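Peroxiredoxin (Clostridioides difficile, PDB 6TSB) is a bifunctional spore-coat protein, probably a thiol peroxidase in its peroxiredoxin part, whose family 18 glycoside hydrolase domain, the piece described here, is a chitinase. Local coordinates at residues F202-Y207 with R242-A247; L70-P75 with N127-D132. All coordinates share one frame; numbering follows the deposited sequence.

The two contacts illustrate how a TIM-barrel chitinase domain packs outer helices and surface loops about its barrel strands. Contact 2 comes first along the chain and closes before contact 1 opens, so they stand in series. Their centres are about 28 Å apart and their nearest atoms about 12 Å, without touching, yet both reach the same curved sheet. Contact 2 joins the segment after the short strand 70-71 to the end of helix 112-128, at the surface. Contact 1 packs helix 237-246 on strand 201-204 and is buried. The two thus hold separate parts of one barrel, one in the layer between strand and helix, the other at its edge.

Contact 1: residues F202-Y207 with R242-A247; sequences FNLMSY and RNLENA
Leu244 meets Phe202 and Leu204, and this one leucine carries the whole helical side of the contact. Helix 237-246 enters the segment at Arg242; its NH1 forms a salt bridge with Glu245 OE1 (3.1 Å), received on the syn lone pair of the carboxylate oxygen, with the partner tilted somewhat out of the guanidinium plane. Next comes Asn243, which uses ND2 to hydrogen-bond Gly181 O, tying the helix to the loop before helix 183-188. Leu244 then points toward the strand. Its CG lies anti to the carbonyl carbon (chi1 -71°), and the two methyls divide the work. CD2 sits over one face of the Phe202 ring, displaced toward the rim, in a CH-pi contact 4.2 Å from the ring centroid and 22° off the ring normal. CD1 stands on that same side of the ring but beyond its rim, 3.6 Å from Phe202 CE1, and reaches Leu204 CD1 at 4.2 Å. The Phe202 and Leu244 side chains cross at about a right angle, and both methyls bear on the one ring. Phe202 and Leu204, two residues apart on the strand, send their side chains to the same side, whereas Asn203 between them hydrogen-bonds Tyr41 OH through ND2. Leu204 also packs on Met240 and Val241 of the helix. After Leu244 the helix continues through Glu245 and Asn246, and Ala247 N closes the last turn on Asn243 O. Strand 201-204 runs parallel to its neighbours 174-179 and 254-264. Along it Phe202 and Leu204 face the helix and Asn203 does not. Together these features fit the helix-on-strand packing of a beta/alpha barrel, here the TIM barrel of a family 18 chitinase.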
loop_
_atom_site.group_PDB
_atom_site.type_symbol
_atom_site.label_atom_id
_atom_site.label_comp_id
_atom_site.label_asym_id
_atom_site.label_seq_id
_atom_site.Cartn_x
_atom_site.Cartn_y
_atom_site.Cartn_z
ATOM N N PHE A 202 -26.087 21.360 -0.265
ATOM C CA PHE A 202 -25.415 21.554 1.034
ATOM C C PHE A 202 -24.042 20.933 0.847
ATOM O O PHE A 202 -24.000 19.734 0.486
ATOM C CB PHE A 202 -26.192 20.888 2.168
ATOM C CG PHE A 202 -25.593 21.140 3.526
ATOM C CD1 PHE A 202 -24.521 20.393 3.979
ATOM C CD2 PHE A 202 -26.061 22.160 4.321
ATOM C CE1 PHE A 202 -23.950 20.628 5.222
ATOM C CE2 PHE A 202 -25.488 22.399 5.567
ATOM C CZ PHE A 202 -24.444 21.634 6.018
ATOM N N ASN A 203 -23.001 21.758 0.943
ATOM C CA ASN A 203 -21.592 21.393 0.681
ATOM C C ASN A 203 -21.031 20.927 2.019
ATOM O O ASN A 203 -20.552 21.777 2.851
ATOM C CB ASN A 203 -20.783 22.531 0.032
ATOM C CG ASN A 203 -21.296 22.941 -1.341
ATOM O OD1 ASN A 203 -22.250 22.338 -1.867
ATOM N ND2 ASN A 203 -20.704 23.994 -1.900
ATOM N N LEU A 204 -21.121 19.615 2.235
ATOM C CA LEU A 204 -20.725 19.000 3.513
ATOM C C LEU A 204 -19.208 19.058 3.605
ATOM O O LEU A 204 -18.547 18.324 2.873
ATOM C CB LEU A 204 -21.279 17.568 3.598
ATOM C CG LEU A 204 -20.666 16.690 4.691
ATOM C CD1 LEU A 204 -20.765 17.340 6.051
ATOM C CD2 LEU A 204 -21.324 15.321 4.708
ATOM N N MET A 205 -18.703 19.830 4.547
ATOM C CA MET A 205 -17.249 19.974 4.819
ATOM C C MET A 205 -16.811 18.865 5.770
ATOM O O MET A 205 -16.560 19.117 6.962
ATOM C CB MET A 205 -16.930 21.362 5.366
ATOM C CG MET A 205 -17.179 22.427 4.278
ATOM S SD MET A 205 -16.676 24.099 4.727
ATOM C CE MET A 205 -17.514 24.286 6.312
ATOM N N SER A 206 -16.722 17.669 5.206
ATOM C CA SER A 206 -16.472 16.399 5.922
ATOM C C SER A 206 -14.969 16.232 6.059
ATOM O O SER A 206 -14.459 15.255 5.511
ATOM C CB SER A 206 -17.134 15.255 5.189
ATOM O OG SER A 206 -17.286 15.523 3.799
ATOM N N TYR A 207 -14.302 17.193 6.713
ATOM C CA TYR A 207 -12.833 17.214 6.940
ATOM C C TYR A 207 -12.533 18.157 8.095
ATOM O O TYR A 207 -13.476 18.639 8.722
ATOM C CB TYR A 207 -12.060 17.583 5.672
ATOM C CG TYR A 207 -12.595 18.757 4.895
ATOM C CD1 TYR A 207 -12.323 20.065 5.277
ATOM C CD2 TYR A 207 -13.372 18.556 3.761
ATOM C CE1 TYR A 207 -12.808 21.142 4.550
ATOM C CE2 TYR A 207 -13.876 19.623 3.042
ATOM C CZ TYR A 207 -13.603 20.916 3.442
ATOM O OH TYR A 207 -14.134 21.944 2.733
ATOM N N ARG A 242 -25.588 11.052 7.594
ATOM C CA ARG A 242 -26.819 10.476 8.205
ATOM C C ARG A 242 -27.505 11.554 9.058
ATOM O O ARG A 242 -28.727 11.678 8.934
ATOM C CB ARG A 242 -26.504 9.227 9.042
ATOM C CG ARG A 242 -25.948 8.049 8.246
ATOM C CD ARG A 242 -26.671 7.745 6.936
ATOM N NE ARG A 242 -26.009 6.648 6.251
ATOM C CZ ARG A 242 -26.247 6.268 5.005
ATOM N NH1 ARG A 242 -27.148 6.907 4.268
ATOM N NH2 ARG A 242 -25.556 5.249 4.498
ATOM N N ASN A 243 -26.747 12.280 9.896
ATOM C CA ASN A 243 -27.278 13.400 10.708
ATOM C C ASN A 243 -28.015 14.402 9.810
ATOM O O ASN A 243 -29.177 14.760 10.137
ATOM C CB ASN A 243 -26.161 14.060 11.503
ATOM C CG ASN A 243 -25.658 13.205 12.640
ATOM O OD1 ASN A 243 -26.304 12.239 13.063
ATOM N ND2 ASN A 243 -24.522 13.596 13.181
ATOM N N LEU A 244 -27.405 14.830 8.696
ATOM C CA LEU A 244 -28.060 15.799 7.777
ATOM C C LEU A 244 -29.318 15.172 7.168
ATOM O O LEU A 244 -30.317 15.903 6.988
ATOM C CB LEU A 244 -27.092 16.253 6.683
ATOM C CG LEU A 244 -25.967 17.174 7.150
ATOM C CD1 LEU A 244 -24.921 17.310 6.076
ATOM C CD2 LEU A 244 -26.479 18.553 7.538
ATOM N N GLU A 245 -29.277 13.884 6.825
ATOM C CA GLU A 245 -30.401 13.204 6.104
ATOM C C GLU A 245 -31.636 13.104 7.017
ATOM O O GLU A 245 -32.749 13.349 6.523
ATOM C CB GLU A 245 -29.972 11.823 5.611
ATOM C CG GLU A 245 -29.183 11.878 4.303
ATOM C CD GLU A 245 -28.590 10.550 3.870
ATOM O OE1 GLU A 245 -28.286 9.718 4.757
ATOM O OE2 GLU A 245 -28.455 10.352 2.662
ATOM N N ASN A 246 -31.414 12.785 8.299
ATOM C CA ASN A 246 -32.450 12.543 9.332
ATOM C C ASN A 246 -33.019 13.876 9.843
ATOM O O ASN A 246 -34.203 13.845 10.295
ATOM C CB ASN A 246 -31.887 11.694 10.472
ATOM C CG ASN A 246 -31.696 10.255 10.058
ATOM O OD1 ASN A 246 -32.434 9.754 9.217
ATOM N ND2 ASN A 246 -30.696 9.606 10.629
ATOM N N ALA A 247 -32.232 14.976 9.776
ATOM C CA ALA A 247 -32.681 16.372 10.041
ATOM C C ALA A 247 -33.398 16.979 8.809
ATOM O O ALA A 247 -33.868 18.135 8.882
ATOM C CB ALA A 247 -31.519 17.210 10.533
#

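Contact 2: residues L70-P75 with N127-D132; sequences LFIPYP and NEYALD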
loop_
_atom_site.group_PDB
_atom_site.type_symbol
_atom_site.label_atom_id
_atom_site.label_comp_id
_atom_site.label_asym_id
_atom_site.label_seq_id
_atom_site.Cartn_x
_atom_site.Cartn_y
_atom_site.Cartn_z
ATOM N N LEU A 70 -20.319 43.654 -0.218
ATOM C CA LEU A 70 -19.570 42.547 -0.883
ATOM C C LEU A 70 -18.405 43.107 -1.706
ATOM O O LEU A 70 -18.639 44.035 -2.496
ATOM C CB LEU A 70 -20.498 41.802 -1.846
ATOM C CG LEU A 70 -21.578 40.905 -1.245
ATOM C CD1 LEU A 70 -22.312 40.185 -2.355
ATOM C CD2 LEU A 70 -21.005 39.898 -0.261
ATOM N N PHE A 71 -17.223 42.513 -1.587
ATOM C CA PHE A 71 -16.094 42.747 -2.521
ATOM C C PHE A 71 -15.328 41.437 -2.770
ATOM O O PHE A 71 -15.362 40.551 -1.924
ATOM C CB PHE A 71 -15.191 43.844 -1.953
ATOM C CG PHE A 71 -14.394 43.438 -0.741
ATOM C CD1 PHE A 71 -14.999 43.317 0.499
ATOM C CD2 PHE A 71 -13.036 43.179 -0.845
ATOM C CE1 PHE A 71 -14.258 42.937 1.609
ATOM C CE2 PHE A 71 -12.292 42.803 0.264
ATOM C CZ PHE A 71 -12.904 42.683 1.493
ATOM N N ILE A 72 -14.599 41.385 -3.886
ATOM C CA ILE A 72 -13.647 40.311 -4.293
ATOM C C ILE A 72 -12.229 40.803 -4.006
ATOM O O ILE A 72 -11.735 41.674 -4.694
ATOM C CB ILE A 72 -13.760 40.012 -5.804
ATOM C CG1 ILE A 72 -15.171 40.159 -6.395
ATOM C CG2 ILE A 72 -13.135 38.662 -6.106
ATOM C CD1 ILE A 72 -16.076 38.949 -6.290
ATOM N N PRO A 73 -11.480 40.275 -3.023
ATOM C CA PRO A 73 -10.082 40.667 -2.862
ATOM C C PRO A 73 -9.186 40.518 -4.114
ATOM O O PRO A 73 -8.292 41.318 -4.256
ATOM C CB PRO A 73 -9.548 39.753 -1.744
ATOM C CG PRO A 73 -10.770 39.181 -1.045
ATOM C CD PRO A 73 -11.944 39.346 -1.983
ATOM N N TYR A 74 -9.392 39.491 -4.950
ATOM C CA TYR A 74 -8.520 39.152 -6.110
ATOM C C TYR A 74 -9.349 38.896 -7.368
ATOM O O TYR A 74 -9.372 37.783 -7.880
ATOM C CB TYR A 74 -7.693 37.897 -5.824
ATOM C CG TYR A 74 -6.757 37.982 -4.651
ATOM C CD1 TYR A 74 -5.463 38.436 -4.814
ATOM C CD2 TYR A 74 -7.134 37.522 -3.398
ATOM C CE1 TYR A 74 -4.571 38.476 -3.754
ATOM C CE2 TYR A 74 -6.264 37.586 -2.319
ATOM C CZ TYR A 74 -4.979 38.076 -2.497
ATOM O OH TYR A 74 -4.097 38.134 -1.462
ATOM N N PRO A 75 -10.026 39.918 -7.939
ATOM C CA PRO A 75 -10.916 39.705 -9.088
ATOM C C PRO A 75 -10.286 39.049 -10.332
ATOM O O PRO A 75 -11.011 38.421 -11.086
ATOM C CB PRO A 75 -11.421 41.114 -9.458
ATOM C CG PRO A 75 -10.535 42.088 -8.689
ATOM C CD PRO A 75 -9.971 41.325 -7.508
ATOM N N ASN A 127 -25.014 39.174 -11.616
ATOM C CA ASN A 127 -25.272 39.815 -12.938
ATOM C C ASN A 127 -23.968 40.401 -13.492
ATOM O O ASN A 127 -23.703 40.225 -14.702
ATOM C CB ASN A 127 -26.402 40.844 -12.847
ATOM C CG ASN A 127 -27.745 40.172 -12.637
ATOM O OD1 ASN A 127 -27.938 39.017 -13.011
ATOM N ND2 ASN A 127 -28.684 40.882 -12.039
ATOM N N GLU A 128 -23.160 41.009 -12.620
ATOM C CA GLU A 128 -21.932 41.765 -12.981
ATOM C C GLU A 128 -20.896 40.819 -13.607
ATOM O O GLU A 128 -20.280 41.224 -14.602
ATOM C CB GLU A 128 -21.378 42.467 -11.739
ATOM C CG GLU A 128 -20.020 43.120 -11.934
ATOM C CD GLU A 128 -19.578 44.011 -10.779
ATOM O OE1 GLU A 128 -20.463 44.650 -10.132
ATOM O OE2 GLU A 128 -18.342 44.084 -10.530
ATOM N N TYR A 129 -20.714 39.616 -13.045
ATOM C CA TYR A 129 -19.716 38.613 -13.489
ATOM C C TYR A 129 -20.329 37.494 -14.339
ATOM O O TYR A 129 -19.595 36.573 -14.703
ATOM C CB TYR A 129 -19.009 38.037 -12.272
ATOM C CG TYR A 129 -17.983 38.953 -11.674
ATOM C CD1 TYR A 129 -16.682 38.964 -12.141
ATOM C CD2 TYR A 129 -18.292 39.784 -10.617
ATOM C CE1 TYR A 129 -15.722 39.796 -11.592
ATOM C CE2 TYR A 129 -17.334 40.606 -10.043
ATOM C CZ TYR A 129 -16.043 40.622 -10.534
ATOM O OH TYR A 129 -15.090 41.417 -9.957
ATOM N N ALA A 130 -21.613 37.579 -14.674
ATOM C CA ALA A 130 -22.391 36.483 -15.301
ATOM C C ALA A 130 -22.107 35.161 -14.566
ATOM O O ALA A 130 -21.831 34.150 -15.247
ATOM C CB ALA A 130 -22.050 36.378 -16.772
ATOM N N LEU A 131 -22.193 35.154 -13.231
ATOM C CA LEU A 131 -22.004 33.916 -12.436
ATOM C C LEU A 131 -23.202 32.993 -12.641
ATOM O O LEU A 131 -24.297 33.481 -12.989
ATOM C CB LEU A 131 -21.863 34.244 -10.955
ATOM C CG LEU A 131 -20.727 35.184 -10.565
ATOM C CD1 LEU A 131 -20.731 35.317 -9.047
ATOM C CD2 LEU A 131 -19.391 34.661 -11.051
ATOM N N ASP A 132 -22.992 31.709 -12.403
ATOM C CA ASP A 132 -24.052 30.669 -12.432
ATOM C C ASP A 132 -24.728 30.601 -11.048
ATOM O O ASP A 132 -25.864 30.099 -10.944
ATOM C CB ASP A 132 -23.419 29.359 -12.879
ATOM C CG ASP A 132 -22.907 29.414 -14.308
ATOM O OD1 ASP A 132 -23.764 29.507 -15.222
ATOM O OD2 ASP A 132 -21.657 29.353 -14.494
#
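Tyr129 brings its hydroxyl up to Ile72 and Pro75, which meet the oxygen from directions roughly at right angles, and the contact gathers at the hydroxyl end of the ring. The Tyr129 ring leaves the backbone with CG anti to the carbonyl carbon (chi1 -76°), which carries it from the end of helix 112-128 toward the loop after strand 70-71. Ile72 comes the opposite way, the two side chains sliding past each other antiparallel. Its CG1 lies 3.8 Å from Tyr129 OH and 4.3 Å from Tyr129 CZ, placed obliquely to the ring. On the proline side, Pro75 CB stands 3.7 Å from Tyr129 OH, so the oxygen touches two aliphatic carbons from the same segment, 70-75.

The Tyr129 side chain also packs against Leu78, Asn79 and Leu82 of helix 75-83, while Ile72 reaches Phe59, Leu78 and Met125, joining loop, helix and sheet. Just past Tyr129 the helix ends in a Schellman motif, with Ala130 at positive phi (46°).

No hydrogen bond or salt bridge passes between the two segments. The hydroxyl oxygen meets only carbon atoms of 70-75 and gains no polar partner there. Cohesion is therefore mainly van der Waals, with an apolar part from Ile72 CG1 against the ring carbon CZ, and so probably makes a modest, non-directional contribution at the outer surface of the domain.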